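Local coordinates for reticulocyte binding protein (Streptococcus agalactiae COH1, PDB 3FAW) that is a cell-wall-anchored pullulanase of group B Streptococcus that probably hydrolyses alpha-1,6 linkages in pullulan and related alpha-glucans, at residues 740-743 against 747-750; 707-712 against 717-722; 159-164 against 169-174; 144-149 against 196-201. All coordinates share one frame; numbering follows the deposited sequence.

Contact 1. Residues 740-743 against 747-750; sequences QTID and DIYA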
loop_
_atom_site.group_PDB
_atom_site.type_symbol
_atom_site.label_atom_id
_atom_site.label_comp_id
_atom_site.label_asym_id
_atom_site.label_seq_id
_atom_site.Cartn_x
_atom_site.Cartn_y
_atom_site.Cartn_z
ATOM N N GLN A 740 -18.891 11.723 -24.628
ATOM C CA GLN A 740 -20.022 10.813 -24.734
ATOM C C GLN A 740 -19.556 9.363 -24.685
ATOM O O GLN A 740 -18.557 8.998 -25.304
ATOM C CB GLN A 740 -20.770 11.060 -26.040
ATOM C CG GLN A 740 -22.130 10.377 -26.114
ATOM C CD GLN A 740 -22.740 10.481 -27.494
ATOM O OE1 GLN A 740 -23.717 11.361 -27.640
ATOM N NE2 GLN A 740 -22.333 9.779 -28.423
ATOM N N THR A 741 -20.290 8.547 -23.936
ATOM C CA THR A 741 -20.075 7.107 -23.916
ATOM C C THR A 741 -21.412 6.392 -24.123
ATOM O O THR A 741 -22.479 6.968 -23.904
ATOM C CB THR A 741 -19.393 6.644 -22.603
ATOM O OG1 THR A 741 -19.228 5.221 -22.627
ATOM C CG2 THR A 741 -20.208 7.050 -21.377
ATOM N N ILE A 742 -21.334 5.141 -24.567
ATOM C CA ILE A 742 -22.512 4.328 -24.865
ATOM C C ILE A 742 -22.336 2.985 -24.168
ATOM O O ILE A 742 -21.228 2.447 -24.136
ATOM C CB ILE A 742 -22.667 4.084 -26.392
ATOM C CG1 ILE A 742 -22.380 5.364 -27.191
ATOM C CG2 ILE A 742 -24.060 3.552 -26.705
ATOM C CD1 ILE A 742 -22.430 5.182 -28.698
ATOM N N ASP A 743 -23.410 2.444 -23.601
ATOM C CA ASP A 743 -23.316 1.150 -22.917
ATOM C C ASP A 743 -23.769 -0.001 -23.820
ATOM O O ASP A 743 -24.186 0.219 -24.962
ATOM C CB ASP A 743 -24.059 1.174 -21.569
ATOM C CG ASP A 743 -25.568 1.182 -21.705
ATOM O OD1 ASP A 743 -26.090 1.126 -22.837
ATOM O OD2 ASP A 743 -26.237 1.244 -20.650
ATOM N N ASP A 747 -28.624 2.632 -24.823
ATOM C CA ASP A 747 -28.284 3.812 -23.932
ATOM C C ASP A 747 -27.004 4.642 -24.090
ATOM O O ASP A 747 -25.889 4.127 -24.017
ATOM C CB ASP A 747 -28.519 3.460 -22.454
ATOM C CG ASP A 747 -29.935 2.967 -22.189
ATOM O OD1 ASP A 747 -30.715 2.820 -23.157
ATOM O OD2 ASP A 747 -30.261 2.718 -21.010
ATOM N N ILE A 748 -27.214 5.952 -24.266
ATOM C CA ILE A 748 -26.142 6.938 -24.443
ATOM C C ILE A 748 -26.042 7.874 -23.230
ATOM O O ILE A 748 -27.058 8.369 -22.743
ATOM C CB ILE A 748 -26.382 7.802 -25.717
ATOM C CG1 ILE A 748 -26.286 6.938 -26.982
ATOM C CG2 ILE A 748 -25.379 8.954 -25.799
ATOM C CD1 ILE A 748 -26.866 7.606 -28.229
ATOM N N TYR A 749 -24.816 8.121 -22.765
ATOM C CA TYR A 749 -24.552 9.052 -21.659
ATOM C C TYR A 749 -23.522 10.106 -22.070
ATOM O O TYR A 749 -22.445 9.762 -22.556
ATOM C CB TYR A 749 -24.034 8.297 -20.429
ATOM C CG TYR A 749 -25.049 7.372 -19.793
ATOM C CD1 TYR A 749 -25.786 7.772 -18.683
ATOM C CD2 TYR A 749 -25.269 6.096 -20.300
ATOM C CE1 TYR A 749 -26.726 6.923 -18.097
ATOM C CE2 TYR A 749 -26.205 5.240 -19.722
ATOM C CZ TYR A 749 -26.929 5.659 -18.621
ATOM O OH TYR A 749 -27.855 4.813 -18.048
ATOM N N ALA A 750 -23.852 11.383 -21.869
ATOM C CA ALA A 750 -22.932 12.488 -22.180
ATOM C C ALA A 750 -22.603 13.289 -20.925
ATOM O O ALA A 750 -23.508 13.735 -20.221
ATOM C CB ALA A 750 -23.535 13.401 -23.237
HETATM O O HOH W 1 -28.382 2.467 -18.991
#

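Contact 2. Residues 707-712 against 717-722; sequences FRKLSK and REVSLI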
loop_
_atom_site.group_PDB
_atom_site.type_symbol
_atom_site.label_atom_id
_atom_site.label_comp_id
_atom_site.label_asym_id
_atom_site.label_seq_id
_atom_site.Cartn_x
_atom_site.Cartn_y
_atom_site.Cartn_z
ATOM N N PHE A 707 -19.518 3.434 -18.230
ATOM C CA PHE A 707 -18.375 3.991 -17.501
ATOM C C PHE A 707 -17.371 2.910 -17.066
ATOM O O PHE A 707 -16.393 3.211 -16.380
ATOM C CB PHE A 707 -18.865 4.763 -16.269
ATOM C CG PHE A 707 -19.829 5.882 -16.590
ATOM C CD1 PHE A 707 -19.420 6.977 -17.344
ATOM C CD2 PHE A 707 -21.140 5.849 -16.122
ATOM C CE1 PHE A 707 -20.302 8.011 -17.641
ATOM C CE2 PHE A 707 -22.029 6.882 -16.412
ATOM C CZ PHE A 707 -21.612 7.963 -17.169
ATOM N N ARG A 708 -17.613 1.662 -17.477
ATOM C CA ARG A 708 -16.867 0.503 -16.978
ATOM C C ARG A 708 -16.616 -0.516 -18.088
ATOM O O ARG A 708 -16.915 -1.704 -17.925
ATOM C CB ARG A 708 -17.656 -0.181 -15.861
ATOM C CG ARG A 708 -17.841 0.633 -14.589
ATOM C CD ARG A 708 -19.230 0.436 -14.035
ATOM N NE ARG A 708 -19.588 -0.978 -13.984
ATOM C CZ ARG A 708 -20.828 -1.457 -14.007
ATOM N NH1 ARG A 708 -21.879 -0.650 -14.078
ATOM N NH2 ARG A 708 -21.018 -2.763 -13.956
ATOM N N LYS A 709 -16.064 -0.054 -19.209
ATOM C CA LYS A 709 -15.797 -0.928 -20.357
ATOM C C LYS A 709 -14.601 -1.851 -20.112
ATOM O O LYS A 709 -13.714 -1.547 -19.310
ATOM C CB LYS A 709 -15.581 -0.106 -21.630
ATOM C CG LYS A 709 -16.841 0.571 -22.119
ATOM C CD LYS A 709 -16.551 1.615 -23.184
ATOM C CE LYS A 709 -17.809 2.397 -23.534
ATOM N NZ LYS A 709 -18.933 1.501 -23.917
ATOM N N LEU A 710 -14.589 -2.975 -20.824
ATOM C CA LEU A 710 -13.623 -4.044 -20.574
ATOM C C LEU A 710 -12.320 -3.843 -21.341
ATOM O O LEU A 710 -11.243 -4.110 -20.809
ATOM C CB LEU A 710 -14.225 -5.407 -20.922
ATOM C CG LEU A 710 -15.454 -5.842 -20.116
ATOM C CD1 LEU A 710 -16.701 -5.087 -20.560
ATOM C CD2 LEU A 710 -15.681 -7.343 -20.243
ATOM N N SER A 711 -12.416 -3.367 -22.582
ATOM C CA SER A 711 -11.247 -3.268 -23.456
ATOM C C SER A 711 -10.968 -1.844 -23.929
ATOM O O SER A 711 -11.871 -1.009 -23.992
ATOM C CB SER A 711 -11.422 -4.183 -24.672
ATOM O OG SER A 711 -12.450 -3.715 -25.532
ATOM N N LYS A 712 -9.700 -1.590 -24.253
ATOM C CA LYS A 712 -9.286 -0.366 -24.936
ATOM C C LYS A 712 -9.942 -0.272 -26.314
ATOM O O LYS A 712 -10.331 0.812 -26.749
ATOM C CB LYS A 712 -7.758 -0.327 -25.079
ATOM C CG LYS A 712 -7.225 0.746 -26.028
ATOM C CD LYS A 712 -5.740 0.995 -25.813
ATOM C CE LYS A 712 -5.099 1.671 -27.016
ATOM N NZ LYS A 712 -5.792 2.931 -27.389
ATOM N N ARG A 717 -13.698 3.096 -29.623
ATOM C CA ARG A 717 -14.811 3.047 -30.574
ATOM C C ARG A 717 -16.123 3.592 -30.027
ATOM O O ARG A 717 -16.997 3.974 -30.804
ATOM C CB ARG A 717 -15.051 1.605 -31.023
ATOM C CG ARG A 717 -13.982 1.065 -31.941
ATOM C CD ARG A 717 -14.039 -0.439 -31.988
ATOM N NE ARG A 717 -13.156 -0.982 -33.015
ATOM C CZ ARG A 717 -12.767 -2.252 -33.083
ATOM N NH1 ARG A 717 -13.175 -3.134 -32.173
ATOM N NH2 ARG A 717 -11.962 -2.644 -34.067
ATOM N N GLU A 718 -16.275 3.600 -28.704
ATOM C CA GLU A 718 -17.561 3.934 -28.079
ATOM C C GLU A 718 -17.528 5.150 -27.154
ATOM O O GLU A 718 -18.586 5.637 -26.748
ATOM C CB GLU A 718 -18.102 2.718 -27.323
ATOM C CG GLU A 718 -18.375 1.516 -28.228
ATOM C CD GLU A 718 -18.462 0.193 -27.483
ATOM O OE1 GLU A 718 -18.527 0.197 -26.234
ATOM O OE2 GLU A 718 -18.461 -0.859 -28.160
ATOM N N VAL A 719 -16.329 5.630 -26.816
ATOM C CA VAL A 719 -16.174 6.857 -26.040
ATOM C C VAL A 719 -15.531 7.921 -26.927
ATOM O O VAL A 719 -14.415 7.734 -27.417
ATOM C CB VAL A 719 -15.321 6.633 -24.776
ATOM C CG1 VAL A 719 -15.241 7.915 -23.953
ATOM C CG2 VAL A 719 -15.899 5.493 -23.938
ATOM N N SER A 720 -16.243 9.034 -27.121
ATOM C CA SER A 720 -15.838 10.078 -28.066
ATOM C C SER A 720 -15.803 11.471 -27.432
ATOM O O SER A 720 -16.462 11.733 -26.424
ATOM C CB SER A 720 -16.761 10.066 -29.291
ATOM O OG SER A 720 -18.128 10.130 -28.920
ATOM N N LEU A 721 -15.014 12.355 -28.039
ATOM C CA LEU A 721 -14.794 13.705 -27.521
ATOM C C LEU A 721 -15.735 14.701 -28.193
ATOM O O LEU A 721 -15.618 14.962 -29.393
ATOM C CB LEU A 721 -13.338 14.119 -27.752
ATOM C CG LEU A 721 -12.902 15.485 -27.216
ATOM C CD1 LEU A 721 -13.032 15.544 -25.694
ATOM C CD2 LEU A 721 -11.480 15.786 -27.647
ATOM N N ILE A 722 -16.666 15.255 -27.421
ATOM C CA ILE A 722 -17.612 16.240 -27.948
ATOM C C ILE A 722 -16.905 17.580 -28.184
ATOM O O ILE A 722 -17.014 18.170 -29.259
ATOM C CB ILE A 722 -18.811 16.446 -26.999
ATOM C CG1 ILE A 722 -19.615 15.150 -26.862
ATOM C CG2 ILE A 722 -19.703 17.574 -27.513
ATOM C CD1 ILE A 722 -20.683 15.199 -25.784
#

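Contact 3. Residues 159-164 against 169-174; sequences TMIIYD and NRVVAT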
loop_
_atom_site.group_PDB
_atom_site.type_symbol
_atom_site.label_atom_id
_atom_site.label_comp_id
_atom_site.label_asym_id
_atom_site.label_seq_id
_atom_site.Cartn_x
_atom_site.Cartn_y
_atom_site.Cartn_z
ATOM N N THR A 159 17.661 -21.300 19.931
ATOM C CA THR A 159 16.947 -21.611 21.166
ATOM C C THR A 159 15.676 -20.775 21.247
ATOM O O THR A 159 15.711 -19.574 20.994
ATOM C CB THR A 159 17.825 -21.293 22.393
ATOM O OG1 THR A 159 19.052 -22.031 22.309
ATOM C CG2 THR A 159 17.105 -21.642 23.688
ATOM N N MET A 160 14.557 -21.412 21.593
ATOM C CA MET A 160 13.309 -20.696 21.831
ATOM C C MET A 160 13.218 -20.287 23.300
ATOM O O MET A 160 13.477 -21.091 24.194
ATOM C CB MET A 160 12.098 -21.556 21.461
ATOM C CG MET A 160 10.780 -20.787 21.460
ATOM S SD MET A 160 9.313 -21.833 21.375
ATOM C CE MET A 160 9.258 -22.246 19.627
ATOM N N ILE A 161 12.857 -19.029 23.534
ATOM C CA ILE A 161 12.595 -18.524 24.873
ATOM C C ILE A 161 11.101 -18.267 24.980
ATOM O O ILE A 161 10.536 -17.560 24.145
ATOM C CB ILE A 161 13.342 -17.202 25.150
ATOM C CG1 ILE A 161 14.835 -17.344 24.846
ATOM C CG2 ILE A 161 13.131 -16.772 26.601
ATOM C CD1 ILE A 161 15.606 -16.056 25.027
ATOM N N ILE A 162 10.469 -18.834 26.007
ATOM C CA ILE A 162 9.017 -18.766 26.158
ATOM C C ILE A 162 8.639 -17.867 27.335
ATOM O O ILE A 162 9.224 -17.969 28.416
ATOM C CB ILE A 162 8.406 -20.178 26.318
ATOM C CG1 ILE A 162 8.792 -21.052 25.119
ATOM C CG2 ILE A 162 6.893 -20.098 26.440
ATOM C CD1 ILE A 162 8.160 -22.431 25.109
ATOM N N TYR A 163 7.663 -16.984 27.106
ATOM C CA TYR A 163 7.264 -15.970 28.082
ATOM C C TYR A 163 5.807 -16.148 28.506
ATOM O O TYR A 163 4.952 -16.477 27.685
ATOM C CB TYR A 163 7.453 -14.564 27.510
ATOM C CG TYR A 163 8.862 -14.276 27.023
ATOM C CD1 TYR A 163 9.801 -13.668 27.856
ATOM C CD2 TYR A 163 9.253 -14.615 25.733
ATOM C CE1 TYR A 163 11.087 -13.405 27.413
ATOM C CE2 TYR A 163 10.539 -14.356 25.279
ATOM C CZ TYR A 163 11.452 -13.751 26.123
ATOM O OH TYR A 163 12.729 -13.498 25.678
ATOM N N ASP A 164 5.545 -15.906 29.791
ATOM C CA ASP A 164 4.210 -16.044 30.378
ATOM C C ASP A 164 3.152 -15.238 29.615
ATOM O O ASP A 164 3.305 -14.039 29.395
ATOM C CB ASP A 164 4.241 -15.605 31.854
ATOM C CG ASP A 164 2.911 -15.820 32.571
ATOM O OD1 ASP A 164 1.920 -16.250 31.935
ATOM O OD2 ASP A 164 2.857 -15.555 33.789
ATOM N N ASN A 169 6.955 -10.241 30.234
ATOM C CA ASN A 169 8.361 -10.066 30.633
ATOM C C ASN A 169 8.934 -11.263 31.400
ATOM O O ASN A 169 10.141 -11.327 31.626
ATOM C CB ASN A 169 8.540 -8.800 31.486
ATOM C CG ASN A 169 8.369 -7.511 30.689
ATOM O OD1 ASN A 169 7.869 -6.517 31.210
ATOM N ND2 ASN A 169 8.791 -7.521 29.427
ATOM N N ARG A 170 8.076 -12.202 31.795
ATOM C CA ARG A 170 8.489 -13.341 32.626
ATOM C C ARG A 170 8.875 -14.577 31.803
ATOM O O ARG A 170 8.017 -15.229 31.203
ATOM C CB ARG A 170 7.374 -13.698 33.618
ATOM C CG ARG A 170 7.804 -14.668 34.713
ATOM C CD ARG A 170 6.757 -14.779 35.815
ATOM N NE ARG A 170 5.670 -15.696 35.466
ATOM C CZ ARG A 170 5.676 -17.016 35.665
ATOM N NH1 ARG A 170 6.720 -17.627 36.215
ATOM N NH2 ARG A 170 4.622 -17.744 35.301
ATOM N N VAL A 171 10.167 -14.896 31.788
ATOM C CA VAL A 171 10.664 -16.106 31.126
ATOM C C VAL A 171 10.246 -17.341 31.932
ATOM O O VAL A 171 10.502 -17.413 33.138
ATOM C CB VAL A 171 12.209 -16.086 30.980
ATOM C CG1 VAL A 171 12.712 -17.392 30.357
ATOM C CG2 VAL A 171 12.654 -14.886 30.146
ATOM N N VAL A 172 9.595 -18.299 31.270
ATOM C CA VAL A 172 9.110 -19.517 31.940
ATOM C C VAL A 172 9.776 -20.814 31.445
ATOM O O VAL A 172 9.743 -21.829 32.144
ATOM C CB VAL A 172 7.562 -19.655 31.841
ATOM C CG1 VAL A 172 6.871 -18.531 32.614
ATOM C CG2 VAL A 172 7.102 -19.676 30.390
ATOM N N ALA A 173 10.382 -20.783 30.258
ATOM C CA ALA A 173 11.042 -21.965 29.693
ATOM C C ALA A 173 11.920 -21.624 28.495
ATOM O O ALA A 173 11.680 -20.630 27.804
ATOM C CB ALA A 173 10.004 -22.995 29.283
ATOM N N THR A 174 12.939 -22.453 28.261
ATOM C CA THR A 174 13.737 -22.392 27.033
ATOM C C THR A 174 14.031 -23.808 26.532
ATOM O O THR A 174 14.139 -24.743 27.330
ATOM C CB THR A 174 15.085 -21.653 27.226
ATOM O OG1 THR A 174 16.051 -22.548 27.789
ATOM C CG2 THR A 174 14.930 -20.426 28.118
#

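Contact 4. Residues 144-149 against 196-201; sequences SKVEAS and KNYTGY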
loop_
_atom_site.group_PDB
_atom_site.type_symbol
_atom_site.label_atom_id
_atom_site.label_comp_id
_atom_site.label_asym_id
_atom_site.label_seq_id
_atom_site.Cartn_x
_atom_site.Cartn_y
_atom_site.Cartn_z
ATOM N N SER A 144 -1.985 -28.496 23.622
ATOM C CA SER A 144 -1.003 -29.250 24.409
ATOM C C SER A 144 0.367 -29.379 23.736
ATOM O O SER A 144 1.350 -29.715 24.404
ATOM C CB SER A 144 -1.549 -30.645 24.752
ATOM O OG SER A 144 -1.935 -31.353 23.585
ATOM N N LYS A 145 0.432 -29.117 22.430
ATOM C CA LYS A 145 1.679 -29.247 21.664
ATOM C C LYS A 145 1.819 -28.183 20.578
ATOM O O LYS A 145 0.866 -27.900 19.852
ATOM C CB LYS A 145 1.758 -30.624 20.992
ATOM C CG LYS A 145 1.884 -31.803 21.941
ATOM C CD LYS A 145 1.994 -33.114 21.171
ATOM C CE LYS A 145 2.541 -34.232 22.046
ATOM N NZ LYS A 145 1.722 -34.443 23.267
ATOM N N VAL A 146 3.019 -27.619 20.456
ATOM C CA VAL A 146 3.345 -26.707 19.360
ATOM C C VAL A 146 4.455 -27.302 18.489
ATOM O O VAL A 146 5.494 -27.696 19.009
ATOM C CB VAL A 146 3.798 -25.322 19.887
ATOM C CG1 VAL A 146 4.214 -24.413 18.736
ATOM C CG2 VAL A 146 2.693 -24.674 20.693
ATOM N N GLU A 147 4.216 -27.376 17.175
ATOM C CA GLU A 147 5.259 -27.695 16.188
ATOM C C GLU A 147 5.825 -26.401 15.602
ATOM O O GLU A 147 5.108 -25.657 14.935
ATOM C CB GLU A 147 4.697 -28.543 15.046
ATOM C CG GLU A 147 4.147 -29.892 15.463
ATOM C CD GLU A 147 3.558 -30.681 14.295
ATOM O OE1 GLU A 147 3.693 -30.240 13.132
ATOM O OE2 GLU A 147 2.961 -31.750 14.546
ATOM N N ALA A 148 7.112 -26.152 15.840
ATOM C CA ALA A 148 7.759 -24.895 15.458
ATOM C C ALA A 148 8.861 -25.111 14.417
ATOM O O ALA A 148 9.566 -26.117 14.446
ATOM C CB ALA A 148 8.332 -24.212 16.688
ATOM N N SER A 149 8.998 -24.147 13.511
ATOM C CA SER A 149 10.015 -24.178 12.458
ATOM C C SER A 149 10.537 -22.770 12.188
ATOM O O SER A 149 9.748 -21.831 12.070
ATOM C CB SER A 149 9.441 -24.768 11.168
ATOM O OG SER A 149 9.427 -26.185 11.211
ATOM N N LYS A 196 0.828 -26.796 30.261
ATOM C CA LYS A 196 -0.260 -27.679 29.824
ATOM C C LYS A 196 -0.972 -27.186 28.561
ATOM O O LYS A 196 -1.393 -27.993 27.734
ATOM C CB LYS A 196 -1.275 -27.905 30.957
ATOM C CG LYS A 196 -2.092 -26.686 31.372
ATOM C CD LYS A 196 -3.073 -27.037 32.482
ATOM C CE LYS A 196 -3.787 -25.796 33.003
ATOM N NZ LYS A 196 -4.818 -26.132 34.026
ATOM N N ASN A 197 -1.123 -25.868 28.440
ATOM C CA ASN A 197 -1.753 -25.238 27.278
ATOM C C ASN A 197 -0.924 -24.029 26.855
ATOM O O ASN A 197 -0.817 -23.049 27.599
ATOM C CB ASN A 197 -3.192 -24.811 27.608
ATOM C CG ASN A 197 -4.005 -24.436 26.370
ATOM O OD1 ASN A 197 -3.462 -24.014 25.353
ATOM N ND2 ASN A 197 -5.322 -24.584 26.464
ATOM N N TYR A 198 -0.346 -24.106 25.657
ATOM C CA TYR A 198 0.548 -23.064 25.149
ATOM C C TYR A 198 -0.181 -21.871 24.533
ATOM O O TYR A 198 0.458 -20.878 24.177
ATOM C CB TYR A 198 1.515 -23.650 24.120
ATOM C CG TYR A 198 2.611 -24.501 24.719
ATOM C CD1 TYR A 198 3.786 -23.919 25.192
ATOM C CD2 TYR A 198 2.476 -25.887 24.810
ATOM C CE1 TYR A 198 4.796 -24.691 25.746
ATOM C CE2 TYR A 198 3.483 -26.669 25.363
ATOM C CZ TYR A 198 4.642 -26.064 25.825
ATOM O OH TYR A 198 5.650 -26.827 26.371
ATOM N N THR A 199 -1.506 -21.961 24.411
ATOM C CA THR A 199 -2.307 -20.889 23.824
ATOM C C THR A 199 -2.074 -19.575 24.585
ATOM O O THR A 199 -2.156 -19.534 25.816
ATOM C CB THR A 199 -3.817 -21.246 23.820
ATOM O OG1 THR A 199 -4.009 -22.530 23.208
ATOM C CG2 THR A 199 -4.634 -20.202 23.054
ATOM N N GLY A 200 -1.745 -18.518 23.850
ATOM C CA GLY A 200 -1.524 -17.195 24.446
ATOM C C GLY A 200 -0.109 -16.917 24.944
ATOM O O GLY A 200 0.233 -15.768 25.210
ATOM N N TYR A 201 0.716 -17.953 25.086
ATOM C CA TYR A 201 2.116 -17.761 25.498
ATOM C C TYR A 201 2.922 -17.107 24.377
ATOM O O TYR A 201 2.562 -17.206 23.197
ATOM C CB TYR A 201 2.765 -19.086 25.921
ATOM C CG TYR A 201 2.432 -19.522 27.338
ATOM C CD1 TYR A 201 1.238 -20.182 27.626
ATOM C CD2 TYR A 201 3.315 -19.274 28.389
ATOM C CE1 TYR A 201 0.932 -20.585 28.929
ATOM C CE2 TYR A 201 3.019 -19.673 29.688
ATOM C CZ TYR A 201 1.828 -20.327 29.951
ATOM O OH TYR A 201 1.537 -20.727 31.239
#

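Contact 1. Residues 740-743 against 747-750
The Q740 side chain passes at a slant over CG2 of I748, two residues from A750, its non-hydrogen-bonded partner. Its CB stands 4.1 Å from Y749 O, still beside the opposite backbone. CG lies anti to the backbone N (chi1 -168°) and is 3.6 Å from both I748 CG2 and Y749 O. The chain then runs on extended, and CD and OE1 each come within 3.5 Å of that same methyl, with NE2 somewhat farther off. From CG outward, Q740 thus packs on the CG2 branch of I748, whose CG1 lies beside I742 CG2 on the same face.

The backbone evidence is that of a regular antiparallel hairpin. T741 and Y749 form a hydrogen-bonded pair: T741 N to Y749 O and Y749 N to T741 O are both 2.8 Å and nearly straight. D743 N adds a bond to D747 O just past the strand.

Toward the turn, the carboxylates of D743 and D747 run side by side, their planes 21° apart, with OD2 of D743 4.3 Å from OD2 of D747. Two carboxylates so close would probably repel if both are charged; one water donates to both OD2 atoms, which may ease this, and accepts from Y749 OH (2.6 Å), lying in the plane of that ring at its edge. D743 OD2 is also bonded to T704 OG1.

Strands 736-742 and 748-754 sit inside the C-terminal antiparallel sheet, with strand 720-721 beside the first and strand 807-813 beside the second. T741 OG1 bonds A706 O, in the loop that follows helix 685-703.

Contact 2. Residues 707-712 against 717-722
The flat group here is the carboxylate of E718, and K709 reaches its end rather than a face: NZ meets OE1 at 2.7 Å, nearly along the C-O axis, in a hydrogen-bonded salt bridge. The two side chains as wholes cross at a slant. NZ also passes 3.7 Å from E718 CB, so the ammonium rests against the root of the glutamate chain as well as its end. E718 starts with CG anti to its carbonyl carbon (chi1 -62°) and continues extended, and the closing torsion brings OE1 back to the lysine.

K709 itself runs straight as far as CE and bends only at its last torsion (chi4 -54°), which swings NZ onto OE1. Just below this bend the aliphatic part packs on V719: CE lies 3.7 Å and CD 4.0 Å from V719 CG2.

These residues bracket helix 712-718. S711 is its N-cap, its side chain capping the backbone N of E714, while E718 is in the last turn and V719 is the first residue to leave helical backbone angles. K709, in the loop before the N-cap, reaches the last turn, its chain bridging the 9.3 Å between K709 CA and E718 CA. A positive group beside the C-terminal end of a helix would probably be favoured by the helix dipole.

NZ is shared with I742 O, its strongest polar partner, on strand 736-742 of the C-terminal sheet, and the chain of K709 touches T741 on that strand. K709 N is bonded to Q612 OE1, just before barrel strand 614-618, and R708 forms a salt bridge with D267, near barrel strand 269-273.

Contact 3. Residues 159-164 against 169-174
In the beta hairpin of strands 157-164 and 170-179, part of the carbohydrate-binding module 48 domain, D164 and R170 form a salt bridge beside the turn. R170 comes side-on, NE at 3.3 Å and NH2 at 3.2 Å from D164 OD2, both nitrogens serving this one oxygen from the same face of the carboxylate. OD2 lies in the guanidinium plane, yet the two planes stand 88° apart: NE is on the anti side, while NH2 is well above the carboxylate plane. The bend at chi3 of R170 turns the group back toward D164, and V172 CG1 lies over one guanidinium face, offset toward the rim. D164 OD1 is engaged separately by D166 N, near the calcium site that includes K165.

The register slips by one residue between I162 and Y163, giving a classic beta bulge in which V172 and A173 both face I162. I162 N bonds A173 O at 2.8 Å and V172 N bonds I162 O at 2.9 Å. Beyond the bulge, D164 N reaches R170 O.

On one face, V171 splits its methyls: CG1 sits 3.8 Å from I161 CG2, and CG2 lies 3.5 Å from Y163 CE1, approaching that ring obliquely. K240 makes a cation-pi contact with the same ring. I162 shares its face with A173 and packs on L189; its side chain crosses that of V172 at about a right angle, CG2 to CG2 4.0 Å.

Contact 4. Residues 144-149 against 196-201
The backbones come together at one end alone, where S144 CA sends its hydrogen toward K196 O (CA to O 3.6 Å, angle at H 154°) and the CA atoms of S144 and N197 are 5.0 Å apart. From there 144-149 straightens into strand 146-151, while 196-201 curls through a type II turn from Y198 to Y201, closed by Y201 N to Y198 O.

Y198 carries the side-chain contact. Its CB lies 3.8 Å from V146 CG2, and this methyl meets the ring obliquely near CG. The valine torsion (chi1 177°) sets CG2 anti to the carbonyl carbon, on the tyrosine side. At the ring edge, in its plane, S144 O lies 3.8 Å from CE2. Y198 OH is bonded to D190 O.

N197 OD1 makes an Asx turn spanning Y198, accepting from T199 N at 3.0 Å and from T199 OG1 at 2.7 Å.

The chemistry is therefore apolar packing plus a single CA-H...O contact. It implies that the loop is probably shaped largely by its own bonds, while a backbone bond of Y198 to G143, just before 144-149, pins it here.

How the contacts relate
From the N terminus, contact 4 opens first: 144-149 meets 196-201 after 46 intervening residues, 26 of them in strands. Contact 3, a short hairpin closure, falls wholly within that span. The two share one antiparallel sheet and touch, M160 CE lying 3.7 Å from A148 CB and I162 meeting Y198. The parallel eight-stranded barrel follows. Beyond it contact 2 closes around helix 712-718, and contact 1 then closes the next hairpin; these two are in series, none crossing. They join where K709 and strand 720-721 bond strand 736-742, tying the loop after helix 685-703 to the C-terminal sheet. Centres of contacts 1 and 3 are about 67 Å apart, on opposite sides of the chain's centre.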